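Local coordinates for protein phosphonomutase (Burkholderia cenocepacia J2315, PDB 4MG4) that belongs to the phosphoenolpyruvate phosphomutase family of TIM-barrel proteins and is probably a phosphonomutase, at residues L21-W34 and A232-Y246. Numbering follows the deposited sequence.
Sequences LHRAGQPLALFNVW and AEYGVARISHGPYPY
His22 and Arg238 run side by side at one end of this contact, and a hydrogen bond from Arg238 NH1 to His22 NE2, 2.9 Å long, ties them together. The donor lies in the plane of the imidazole, while the ring and the guanidinium are turned 60° apart. Arg238 reaches that far because its chain is fully extended, with CG anti to the backbone N (chi1 176°). His22 ND1 is held in turn by Phe18 O, and Phe156 stacks on the ring, so the imidazole is fixed from several directions. Farther along the arginine, Leu30 CD1 touches Arg238 NE at 3.6 Å.

Between the side chains the backbones pair in parallel: Leu28 N bonds to Ala237 O, Ile239 N to Leu28 O and Leu30 N to Ile239 O. On the face carrying Ala29 and Ile239, Ile239 CD1 lies against Pro27 CG. Past Ser240 a side chain takes over from the backbone: His241 ND1 donates to Leu30 O at 3.0 Å, the acceptor lying in the plane of the imidazole, while Phe31 CE1 sits over one face of that ring. The two ring planes are almost parallel, but displaced so far that little of one lies over the other. Three waters then bridge the widening gap, one of them joining Leu30 O to His241 N. At the far end Tyr246 turns its edge to the face of Trp34, with Tyr246 CD1 3.5 Å from Trp34 CE2. The pair is T-shaped, its planes at 88°.

Strand 28-33 meeting strand 238-240, first against last, is the closure of the eight-stranded parallel TIM barrel.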
loop_
_atom_site.group_PDB
_atom_site.type_symbol
_atom_site.label_atom_id
_atom_site.label_comp_id
_atom_site.label_asym_id
_atom_site.label_seq_id
_atom_site.Cartn_x
_atom_site.Cartn_y
_atom_site.Cartn_z
ATOM N N LEU A 21 -4.300 1.078 -27.510
ATOM C CA LEU A 21 -3.477 2.149 -26.969
ATOM C C LEU A 21 -1.986 2.007 -27.254
ATOM O O LEU A 21 -1.213 2.950 -27.006
ATOM C CB LEU A 21 -3.724 2.289 -25.439
ATOM C CG LEU A 21 -5.121 2.839 -25.052
ATOM C CD1 LEU A 21 -5.335 2.589 -23.581
ATOM C CD2 LEU A 21 -5.177 4.310 -25.460
ATOM N N HIS A 22 -1.587 0.858 -27.760
ATOM C CA HIS A 22 -0.196 0.664 -28.170
ATOM C C HIS A 22 0.008 1.214 -29.553
ATOM O O HIS A 22 -0.273 0.543 -30.533
ATOM C CB HIS A 22 0.171 -0.826 -28.135
ATOM C CG HIS A 22 0.172 -1.414 -26.750
ATOM N ND1 HIS A 22 -0.990 -1.689 -26.058
ATOM C CD2 HIS A 22 1.188 -1.851 -25.960
ATOM C CE1 HIS A 22 -0.686 -2.190 -24.878
ATOM N NE2 HIS A 22 0.621 -2.333 -24.799
ATOM N N ARG A 23 0.466 2.443 -29.616
ATOM C CA ARG A 23 0.560 3.203 -30.867
ATOM C C ARG A 23 1.964 3.809 -30.970
ATOM O O ARG A 23 2.332 4.659 -30.190
ATOM C CB ARG A 23 -0.533 4.267 -30.906
ATOM C CG ARG A 23 -1.950 3.720 -31.071
ATOM C CD ARG A 23 -2.168 2.936 -32.393
ATOM N NE ARG A 23 -3.544 2.442 -32.672
ATOM C CZ ARG A 23 -3.971 1.197 -32.508
ATOM N NH1 ARG A 23 -3.153 0.269 -32.015
ATOM N NH2 ARG A 23 -5.229 0.842 -32.849
ATOM N N ALA A 24 2.749 3.299 -31.896
ATOM C CA ALA A 24 4.094 3.819 -32.153
ATOM C C ALA A 24 3.982 5.322 -32.380
ATOM O O ALA A 24 3.156 5.767 -33.222
ATOM C CB ALA A 24 4.706 3.110 -33.358
ATOM N N GLY A 25 4.718 6.107 -31.609
ATOM C CA GLY A 25 4.703 7.570 -31.758
ATOM C C GLY A 25 3.654 8.299 -30.946
ATOM O O GLY A 25 3.681 9.523 -30.800
ATOM N N GLN A 26 2.721 7.551 -30.343
ATOM C CA GLN A 26 1.704 8.111 -29.469
ATOM C C GLN A 26 1.568 7.121 -28.295
ATOM O O GLN A 26 0.512 6.499 -28.140
ATOM C CB GLN A 26 0.407 8.206 -30.267
ATOM C CG GLN A 26 -0.785 8.841 -29.591
ATOM C CD GLN A 26 -1.924 9.035 -30.601
ATOM O OE1 GLN A 26 -1.702 9.566 -31.707
ATOM N NE2 GLN A 26 -3.122 8.545 -30.264
ATOM N N PRO A 27 2.629 7.002 -27.498
ATOM C CA PRO A 27 2.733 5.801 -26.633
ATOM C C PRO A 27 1.798 5.815 -25.435
ATOM O O PRO A 27 1.504 6.874 -24.837
ATOM C CB PRO A 27 4.183 5.851 -26.104
ATOM C CG PRO A 27 4.651 7.246 -26.337
ATOM C CD PRO A 27 3.911 7.720 -27.559
ATOM N N LEU A 28 1.396 4.614 -25.057
ATOM C CA LEU A 28 0.749 4.380 -23.836
ATOM C C LEU A 28 1.716 4.581 -22.690
ATOM O O LEU A 28 2.700 3.869 -22.568
ATOM C CB LEU A 28 0.259 2.929 -23.861
ATOM C CG LEU A 28 -0.388 2.422 -22.567
ATOM C CD1 LEU A 28 -1.574 3.306 -22.195
ATOM C CD2 LEU A 28 -0.830 0.992 -22.685
ATOM N N ALA A 29 1.361 5.448 -21.741
ATOM C CA ALA A 29 2.178 5.635 -20.552
ATOM C C ALA A 29 1.470 4.988 -19.351
ATOM O O ALA A 29 0.286 5.272 -19.059
ATOM C CB ALA A 29 2.390 7.101 -20.306
ATOM N N LEU A 30 2.194 4.143 -18.664
ATOM C CA LEU A 30 1.635 3.349 -17.538
ATOM C C LEU A 30 2.385 3.651 -16.288
ATOM O O LEU A 30 3.597 3.730 -16.297
ATOM C CB LEU A 30 1.734 1.815 -17.769
ATOM C CG LEU A 30 0.832 1.310 -18.900
ATOM C CD1 LEU A 30 1.089 -0.176 -19.166
ATOM C CD2 LEU A 30 -0.630 1.604 -18.617
ATOM N N PHE A 31 1.643 3.724 -15.170
ATOM C CA PHE A 31 2.204 3.866 -13.833
ATOM C C PHE A 31 1.762 2.627 -13.063
ATOM O O PHE A 31 0.588 2.146 -13.216
ATOM C CB PHE A 31 1.691 5.156 -13.156
ATOM C CG PHE A 31 1.991 6.350 -13.949
ATOM C CD1 PHE A 31 3.213 6.923 -13.859
ATOM C CD2 PHE A 31 1.096 6.780 -14.925
ATOM C CE1 PHE A 31 3.543 8.011 -14.625
ATOM C CE2 PHE A 31 1.414 7.868 -15.704
ATOM C CZ PHE A 31 2.646 8.456 -15.574
ATOM N N ASN A 32 2.737 2.016 -12.389
ATOM C CA ASN A 32 2.489 0.773 -11.699
ATOM C C ASN A 32 1.834 1.051 -10.345
ATOM O O ASN A 32 2.351 1.865 -9.579
ATOM C CB ASN A 32 3.779 -0.002 -11.458
ATOM C CG ASN A 32 4.371 -0.557 -12.706
ATOM O OD1 ASN A 32 3.666 -0.691 -13.727
ATOM N ND2 ASN A 32 5.663 -0.854 -12.670
ATOM N N VAL A 33 0.693 0.422 -10.119
ATOM C CA VAL A 33 -0.052 0.497 -8.857
ATOM C C VAL A 33 0.158 -0.839 -8.132
ATOM O O VAL A 33 0.591 -1.826 -8.711
ATOM C CB VAL A 33 -1.527 0.872 -9.033
ATOM C CG1 VAL A 33 -1.642 2.253 -9.681
ATOM C CG2 VAL A 33 -2.268 -0.181 -9.885
ATOM N N TRP A 34 -0.147 -0.839 -6.845
ATOM C CA TRP A 34 0.193 -1.943 -5.955
ATOM C C TRP A 34 -0.923 -2.335 -4.984
ATOM O O TRP A 34 -0.749 -3.270 -4.210
ATOM C CB TRP A 34 1.489 -1.620 -5.191
ATOM C CG TRP A 34 1.349 -0.382 -4.397
ATOM C CD1 TRP A 34 0.938 -0.274 -3.088
ATOM C CD2 TRP A 34 1.635 0.938 -4.833
ATOM N NE1 TRP A 34 0.945 1.033 -2.691
ATOM C CE2 TRP A 34 1.388 1.806 -3.734
ATOM C CE3 TRP A 34 2.088 1.496 -6.025
ATOM C CZ2 TRP A 34 1.535 3.174 -3.839
ATOM C CZ3 TRP A 34 2.211 2.859 -6.121
ATOM C CH2 TRP A 34 1.994 3.677 -5.017
ATOM N N ALA A 232 8.565 9.104 -27.770
ATOM C CA ALA A 232 7.503 9.082 -28.754
ATOM C C ALA A 232 8.041 9.332 -30.169
ATOM O O ALA A 232 7.713 8.631 -31.113
ATOM C CB ALA A 232 6.412 10.128 -28.451
ATOM N N GLU A 233 8.897 10.352 -30.314
ATOM C CA GLU A 233 9.500 10.644 -31.577
ATOM C C GLU A 233 10.408 9.538 -32.125
ATOM O O GLU A 233 10.504 9.409 -33.342
ATOM C CB GLU A 233 10.223 12.036 -31.528
ATOM C CG GLU A 233 10.714 12.540 -32.884
ATOM C CD GLU A 233 12.125 12.129 -33.305
ATOM O OE1 GLU A 233 13.051 12.097 -32.462
ATOM O OE2 GLU A 233 12.301 11.788 -34.450
ATOM N N TYR A 234 11.006 8.704 -31.254
ATOM C CA TYR A 234 11.783 7.555 -31.675
ATOM C C TYR A 234 10.912 6.426 -32.177
ATOM O O TYR A 234 11.442 5.479 -32.737
ATOM C CB TYR A 234 12.662 6.975 -30.530
ATOM C CG TYR A 234 13.600 7.936 -29.835
ATOM C CD1 TYR A 234 14.045 9.114 -30.460
ATOM C CD2 TYR A 234 13.987 7.710 -28.525
ATOM C CE1 TYR A 234 14.874 10.006 -29.777
ATOM C CE2 TYR A 234 14.817 8.591 -27.844
ATOM C CZ TYR A 234 15.252 9.733 -28.476
ATOM O OH TYR A 234 16.075 10.611 -27.741
ATOM N N GLY A 235 9.618 6.494 -31.933
ATOM C CA GLY A 235 8.660 5.481 -32.427
ATOM C C GLY A 235 8.206 4.460 -31.382
ATOM O O GLY A 235 7.606 3.451 -31.720
ATOM N N VAL A 236 8.464 4.742 -30.104
ATOM C CA VAL A 236 8.047 3.850 -29.009
ATOM C C VAL A 236 6.522 3.856 -28.898
ATOM O O VAL A 236 5.909 4.870 -29.190
ATOM C CB VAL A 236 8.720 4.344 -27.737
ATOM C CG1 VAL A 236 8.161 3.841 -26.481
ATOM C CG2 VAL A 236 10.236 4.095 -27.844
ATOM N N ALA A 237 5.953 2.699 -28.559
ATOM C CA ALA A 237 4.535 2.516 -28.402
ATOM C C ALA A 237 4.010 2.488 -26.956
ATOM O O ALA A 237 2.807 2.618 -26.709
ATOM C CB ALA A 237 4.134 1.230 -29.127
ATOM N N ARG A 238 4.912 2.278 -26.009
ATOM C CA ARG A 238 4.517 2.097 -24.628
ATOM C C ARG A 238 5.677 2.527 -23.713
ATOM O O ARG A 238 6.854 2.190 -23.983
ATOM C CB ARG A 238 4.149 0.647 -24.409
ATOM C CG ARG A 238 3.803 0.249 -22.963
ATOM C CD ARG A 238 3.189 -1.159 -22.983
ATOM N NE ARG A 238 3.075 -1.765 -21.669
ATOM C CZ ARG A 238 2.439 -2.924 -21.440
ATOM N NH1 ARG A 238 1.806 -3.564 -22.412
ATOM N NH2 ARG A 238 2.507 -3.458 -20.211
ATOM N N ILE A 239 5.363 3.235 -22.628
ATOM C CA ILE A 239 6.359 3.750 -21.710
ATOM C C ILE A 239 6.010 3.304 -20.268
ATOM O O ILE A 239 4.877 3.505 -19.826
ATOM C CB ILE A 239 6.456 5.284 -21.782
ATOM C CG1 ILE A 239 7.011 5.671 -23.155
ATOM C CG2 ILE A 239 7.328 5.801 -20.656
ATOM C CD1 ILE A 239 6.937 7.128 -23.468
ATOM N N SER A 240 6.984 2.701 -19.605
ATOM C CA SER A 240 6.952 2.190 -18.243
ATOM C C SER A 240 7.840 2.992 -17.348
ATOM O O SER A 240 8.776 3.661 -17.815
ATOM C CB SER A 240 7.564 0.704 -18.256
ATOM O OG SER A 240 6.739 -0.028 -18.941
ATOM N N HIS A 241 7.512 2.949 -16.049
ATOM C CA HIS A 241 8.303 3.689 -15.044
ATOM C C HIS A 241 8.803 2.823 -13.876
ATOM O O HIS A 241 9.407 3.348 -12.887
ATOM C CB HIS A 241 7.455 4.887 -14.523
ATOM C CG HIS A 241 7.050 5.858 -15.588
ATOM N ND1 HIS A 241 5.858 5.762 -16.281
ATOM C CD2 HIS A 241 7.703 6.923 -16.119
ATOM C CE1 HIS A 241 5.787 6.737 -17.178
ATOM N NE2 HIS A 241 6.885 7.467 -17.081
ATOM N N GLY A 242 8.600 1.507 -13.954
ATOM C CA GLY A 242 8.995 0.620 -12.854
ATOM C C GLY A 242 8.441 1.088 -11.532
ATOM O O GLY A 242 7.309 1.544 -11.448
ATOM N N PRO A 243 9.248 0.942 -10.465
ATOM C CA PRO A 243 8.673 1.272 -9.135
ATOM C C PRO A 243 8.748 2.744 -8.773
ATOM O O PRO A 243 8.501 3.103 -7.612
ATOM C CB PRO A 243 9.548 0.468 -8.187
ATOM C CG PRO A 243 10.852 0.418 -8.852
ATOM C CD PRO A 243 10.587 0.353 -10.360
ATOM N N TYR A 244 9.048 3.631 -9.714
ATOM C CA TYR A 244 9.087 5.073 -9.429
ATOM C C TYR A 244 7.861 5.668 -8.704
ATOM O O TYR A 244 8.053 6.388 -7.700
ATOM C CB TYR A 244 9.344 5.817 -10.741
ATOM C CG TYR A 244 9.351 7.328 -10.618
ATOM C CD1 TYR A 244 10.473 7.974 -10.159
ATOM C CD2 TYR A 244 8.285 8.079 -11.041
ATOM C CE1 TYR A 244 10.521 9.351 -10.059
ATOM C CE2 TYR A 244 8.322 9.467 -10.954
ATOM C CZ TYR A 244 9.444 10.088 -10.468
ATOM O OH TYR A 244 9.493 11.472 -10.415
ATOM N N PRO A 245 6.613 5.343 -9.134
ATOM C CA PRO A 245 5.481 5.891 -8.439
ATOM C C PRO A 245 5.468 5.506 -6.936
ATOM O O PRO A 245 5.296 6.375 -6.049
ATOM C CB PRO A 245 4.281 5.315 -9.189
ATOM C CG PRO A 245 4.795 5.083 -10.589
ATOM C CD PRO A 245 6.201 4.631 -10.382
ATOM N N TYR A 246 5.647 4.211 -6.681
ATOM C CA TYR A 246 5.654 3.731 -5.292
ATOM C C TYR A 246 6.738 4.415 -4.467
ATOM O O TYR A 246 6.466 4.875 -3.315
ATOM C CB TYR A 246 5.867 2.225 -5.284
ATOM C CG TYR A 246 5.961 1.615 -3.898
ATOM C CD1 TYR A 246 4.819 1.314 -3.161
ATOM C CD2 TYR A 246 7.203 1.329 -3.338
ATOM C CE1 TYR A 246 4.910 0.766 -1.884
ATOM C CE2 TYR A 246 7.296 0.810 -2.062
ATOM C CZ TYR A 246 6.137 0.504 -1.348
ATOM O OH TYR A 246 6.237 -0.076 -0.068
HETATM O O HOH W 1 5.121 1.787 -15.455
HETATM O O HOH W 2 4.981 1.958 -8.522
HETATM O O HOH W 3 5.378 2.714 -12.885
#